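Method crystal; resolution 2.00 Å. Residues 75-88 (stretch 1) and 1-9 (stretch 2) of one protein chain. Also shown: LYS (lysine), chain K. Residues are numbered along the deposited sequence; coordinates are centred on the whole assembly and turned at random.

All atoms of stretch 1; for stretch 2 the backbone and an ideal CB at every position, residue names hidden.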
# COMPACT_ATOMS: atom_id res chain seq x y z
N VAL A 75 12.56 -3.45 -47.47
CA VAL A 75 12.77 -2.49 -48.54
C VAL A 75 12.74 -1.09 -47.91
O VAL A 75 13.54 -0.22 -48.27
CB VAL A 75 11.65 -2.59 -49.61
CG1 VAL A 75 11.78 -1.47 -50.63
CG2 VAL A 75 11.72 -3.94 -50.30
N LEU A 76 11.82 -0.89 -46.97
CA LEU A 76 11.71 0.39 -46.28
C LEU A 76 12.99 0.69 -45.50
O LEU A 76 13.53 1.79 -45.59
CB LEU A 76 10.51 0.37 -45.32
CG LEU A 76 10.32 1.59 -44.41
CD1 LEU A 76 10.09 2.83 -45.25
CD2 LEU A 76 9.14 1.34 -43.48
N LYS A 77 13.46 -0.28 -44.73
CA LYS A 77 14.68 -0.10 -43.95
C LYS A 77 15.83 0.33 -44.84
O LYS A 77 16.54 1.29 -44.54
CB LYS A 77 15.04 -1.41 -43.24
CG LYS A 77 16.37 -1.38 -42.50
CD LYS A 77 16.71 -2.76 -41.95
CE LYS A 77 18.09 -2.78 -41.31
NZ LYS A 77 18.44 -4.14 -40.81
N GLU A 78 16.02 -0.37 -45.96
CA GLU A 78 17.10 -0.06 -46.88
C GLU A 78 16.96 1.32 -47.51
O GLU A 78 17.95 2.03 -47.70
CB GLU A 78 17.15 -1.12 -47.99
CG GLU A 78 17.22 -2.53 -47.45
CD GLU A 78 17.24 -3.57 -48.54
OE1 GLU A 78 16.39 -3.50 -49.46
OE2 GLU A 78 18.10 -4.47 -48.48
N ARG A 79 15.72 1.69 -47.82
CA ARG A 79 15.45 2.99 -48.42
C ARG A 79 15.82 4.12 -47.48
O ARG A 79 16.40 5.13 -47.90
CB ARG A 79 13.97 3.10 -48.80
CG ARG A 79 13.62 4.41 -49.48
CD ARG A 79 14.07 4.43 -50.94
NE ARG A 79 14.30 5.79 -51.41
CZ ARG A 79 14.06 6.20 -52.66
NH1 ARG A 79 13.58 5.35 -53.56
NH2 ARG A 79 14.32 7.45 -53.01
N LEU A 80 15.50 3.96 -46.20
CA LEU A 80 15.81 4.99 -45.20
C LEU A 80 17.30 5.02 -44.85
O LEU A 80 17.88 6.10 -44.68
CB LEU A 80 14.98 4.75 -43.93
CG LEU A 80 13.45 4.88 -44.04
CD1 LEU A 80 12.83 4.67 -42.67
CD2 LEU A 80 13.08 6.25 -44.58
N ALA A 81 17.92 3.85 -44.75
CA ALA A 81 19.34 3.78 -44.42
C ALA A 81 20.18 4.41 -45.52
O ALA A 81 21.27 4.91 -45.26
CB ALA A 81 19.75 2.32 -44.22
N ALA A 82 19.66 4.40 -46.74
CA ALA A 82 20.38 4.97 -47.87
C ALA A 82 20.24 6.48 -48.00
O ALA A 82 20.95 7.10 -48.79
CB ALA A 82 19.92 4.29 -49.16
N LEU A 83 19.34 7.08 -47.23
CA LEU A 83 19.15 8.53 -47.30
C LEU A 83 20.39 9.29 -46.82
O LEU A 83 21.07 8.86 -45.90
CB LEU A 83 17.95 8.97 -46.44
CG LEU A 83 16.54 8.69 -46.97
CD1 LEU A 83 15.51 9.10 -45.94
CD2 LEU A 83 16.33 9.46 -48.26
N PRO A 84 20.71 10.42 -47.47
CA PRO A 84 21.88 11.15 -46.99
C PRO A 84 21.53 11.61 -45.58
O PRO A 84 20.39 12.00 -45.32
CB PRO A 84 22.00 12.30 -47.99
CG PRO A 84 20.60 12.50 -48.47
CD PRO A 84 20.10 11.09 -48.63
N GLU A 85 22.48 11.55 -44.65
CA GLU A 85 22.21 11.96 -43.28
C GLU A 85 21.87 13.47 -43.28
O GLU A 85 22.33 14.23 -44.14
CB GLU A 85 23.41 11.59 -42.39
CG GLU A 85 23.54 10.03 -42.27
CD GLU A 85 24.65 9.52 -41.36
OE1 GLU A 85 25.83 9.55 -41.78
OE2 GLU A 85 24.35 9.14 -40.20
N GLY A 86 20.99 13.88 -42.37
CA GLY A 86 20.56 15.27 -42.32
C GLY A 86 19.17 15.39 -42.93
O GLY A 86 18.53 16.44 -42.86
N VAL A 87 18.71 14.31 -43.55
CA VAL A 87 17.39 14.30 -44.16
C VAL A 87 16.44 13.63 -43.17
O VAL A 87 16.63 12.47 -42.79
CB VAL A 87 17.39 13.53 -45.50
CG1 VAL A 87 15.97 13.48 -46.06
CG2 VAL A 87 18.31 14.23 -46.50
N PHE A 88 15.42 14.37 -42.75
CA PHE A 88 14.43 13.89 -41.80
C PHE A 88 13.38 13.04 -42.53
O PHE A 88 12.67 13.53 -43.41
CB PHE A 88 13.74 15.08 -41.13
CG PHE A 88 12.87 14.71 -39.96
CD1 PHE A 88 13.27 14.98 -38.66
CD2 PHE A 88 11.63 14.12 -40.18
CE1 PHE A 88 12.44 14.66 -37.58
CE2 PHE A 88 10.79 13.79 -39.10
CZ PHE A 88 11.19 14.06 -37.81
N UNK A 1 16.53 21.04 -42.38
CA UNK A 1 16.13 21.73 -43.64
C UNK A 1 15.50 20.79 -44.66
O UNK A 1 14.62 21.20 -45.42
CB UNK A 1 17.35 22.41 -44.28
N UNK A 2 15.95 19.54 -44.67
CA UNK A 2 15.44 18.56 -45.63
C UNK A 2 14.55 17.48 -45.02
O UNK A 2 14.84 16.93 -43.96
CB UNK A 2 16.62 17.89 -46.34
N UNK A 3 13.46 17.19 -45.72
CA UNK A 3 12.51 16.17 -45.29
C UNK A 3 12.18 15.23 -46.45
O UNK A 3 11.95 15.67 -47.58
CB UNK A 3 11.23 16.82 -44.75
N UNK A 4 12.16 13.94 -46.15
CA UNK A 4 11.82 12.93 -47.15
C UNK A 4 10.58 12.19 -46.66
O UNK A 4 10.55 11.71 -45.52
CB UNK A 4 12.98 11.97 -47.39
N UNK A 5 9.57 12.11 -47.51
CA UNK A 5 8.33 11.42 -47.18
C UNK A 5 8.19 10.14 -48.00
O UNK A 5 8.30 10.17 -49.22
CB UNK A 5 7.13 12.34 -47.42
N UNK A 6 7.95 9.03 -47.32
CA UNK A 6 7.76 7.76 -48.01
C UNK A 6 6.54 7.05 -47.44
O UNK A 6 6.32 7.04 -46.23
CB UNK A 6 9.00 6.88 -47.89
N UNK A 7 5.74 6.45 -48.32
CA UNK A 7 4.55 5.76 -47.87
C UNK A 7 4.67 4.25 -47.91
O UNK A 7 5.43 3.68 -48.71
CB UNK A 7 3.35 6.20 -48.72
N UNK A 8 3.92 3.60 -47.03
CA UNK A 8 3.89 2.14 -46.97
C UNK A 8 2.41 1.75 -46.89
O UNK A 8 1.85 1.62 -45.80
CB UNK A 8 4.69 1.60 -45.78
N UNK A 9 1.76 1.58 -48.05
CA UNK A 9 0.34 1.21 -48.11
C UNK A 9 0.15 -0.25 -47.74
O UNK A 9 -0.32 -1.05 -48.55
CB UNK A 9 -0.23 1.48 -49.50
N LYS K . -4.82 7.20 -54.32
CA LYS K . -3.72 6.06 -53.96
C LYS K . -3.51 5.23 -55.37
O LYS K . -2.36 5.23 -55.86
CB LYS K . -4.44 5.23 -52.80
CG LYS K . -3.89 4.32 -51.51
CD LYS K . -4.58 3.09 -50.87
CE LYS K . -3.36 2.04 -50.37
NZ LYS K . -2.56 0.80 -51.20
OXT LYS K . -4.35 4.53 -56.03

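Position 1 opens the stretch, and its CB has nothing of the other segment within 5.5 Å. Stretch 1 sets no rule here, and a polar or charged residue would do as well as any. It is Glu1.

Position 2 is different. Its CB lies 4.0 Å from Val87 CG2 and 4.2 Å from Gly86 O, beside a turn that runs from Pro84 to Val87 and leaves the carbonyl of Glu85 within reach. A branched aliphatic could cover Val87; a long side chain with a donor at its tip could also follow the turn. The residue is Arg2. Val87 CG2 packs over one face of its guanidinium, 3.7 Å from Arg2 NH1, and Arg2 NH2 gives a weak hydrogen bond to Glu85 O at 3.2 Å. Gly86 leaves room for this: a CB there would clash with Arg2 NH2. Glu1 OE2 lies 3.4 Å from Arg2 NE, a salt bridge of charges only, since the oxygen sits well out of the guanidinium plane. The backbone contributes too, Phe88 N donating to Arg2 O at 2.9 Å and nearly straight.

At position 3 the CB turns to the sheet face shared with Phe88, 3.8 Å from Phe88 O. In an extended strand beside a carbonyl and an aromatic's CB, valine, isoleucine or threonine would suit. Val3 sets its CG2 4.1 Å from Phe88 CB, while its CA makes a CA-H...O contact with Phe88 O at 3.2 Å.

Position 4 faces stretch 1 closely: the ideal CB is already 3.6 Å from Val87 CG1 and 4.1 Å from Leu83 CD1. Something small and apolar fits these distances without further adjustment. Ala4 fills the place with its methyl, and its N donates to Phe88 O at 2.8 Å, completing, with the Phe88 N to Arg2 O bond, the parallel bridge between Phe88 and Val3.

Position 5 points away, so stretch 1 does not choose; it is Val5.

Position 6 points toward the helix, but its CB stops 5.0 Å from Leu76 CD1 and 5.3 Å from Leu80 CD2. That gap asks for an aliphatic of modest reach, valine, isoleucine or leucine. Val6, with chi1 at p, brings CG1 to 4.0 Å from Leu76 CD1 and 4.2 Å from Leu80 CD2.

Position 7 faces away and is Gly7; its phi/psi of -106/152 would admit other residues.

Position 8 turns back to Leu76, its CB 5.0 Å from CD2, and again a branched aliphatic would serve. Val8 reaches with CG2, 3.9 Å from Leu76 CD2.

Position 9 is beyond stretch 1. Pro9 instead has CB 3.1 Å from NZ of the bound lysine.

Stretch 2 (1-9) ERVAVVGVP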
# COMPACT_ATOMS: atom_id res chain seq x y z
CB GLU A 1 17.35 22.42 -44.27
CG GLU A 1 18.62 21.58 -44.27
CD GLU A 1 19.62 22.02 -45.32
OE1 GLU A 1 19.88 23.24 -45.42
OE2 GLU A 1 20.15 21.15 -46.05
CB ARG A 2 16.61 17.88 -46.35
CG ARG A 2 17.42 18.80 -47.26
CD ARG A 2 18.71 18.11 -47.69
NE ARG A 2 19.59 17.88 -46.55
CZ ARG A 2 20.66 17.09 -46.56
NH1 ARG A 2 21.01 16.45 -47.67
NH2 ARG A 2 21.39 16.95 -45.46
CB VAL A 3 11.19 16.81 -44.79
CG1 VAL A 3 10.13 15.73 -44.57
CG2 VAL A 3 11.43 17.56 -43.50
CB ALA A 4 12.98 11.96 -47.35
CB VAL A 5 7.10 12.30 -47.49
CG1 VAL A 5 5.82 11.53 -47.23
CG2 VAL A 5 7.14 13.57 -46.63
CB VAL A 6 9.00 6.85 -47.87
CG1 VAL A 6 9.26 6.54 -46.42
CG2 VAL A 6 8.78 5.57 -48.65
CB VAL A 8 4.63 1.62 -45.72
CG1 VAL A 8 4.74 0.10 -45.77
CG2 VAL A 8 6.02 2.23 -45.64
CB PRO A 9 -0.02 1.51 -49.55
CG PRO A 9 1.23 1.12 -50.27
CD PRO A 9 2.31 1.73 -49.41
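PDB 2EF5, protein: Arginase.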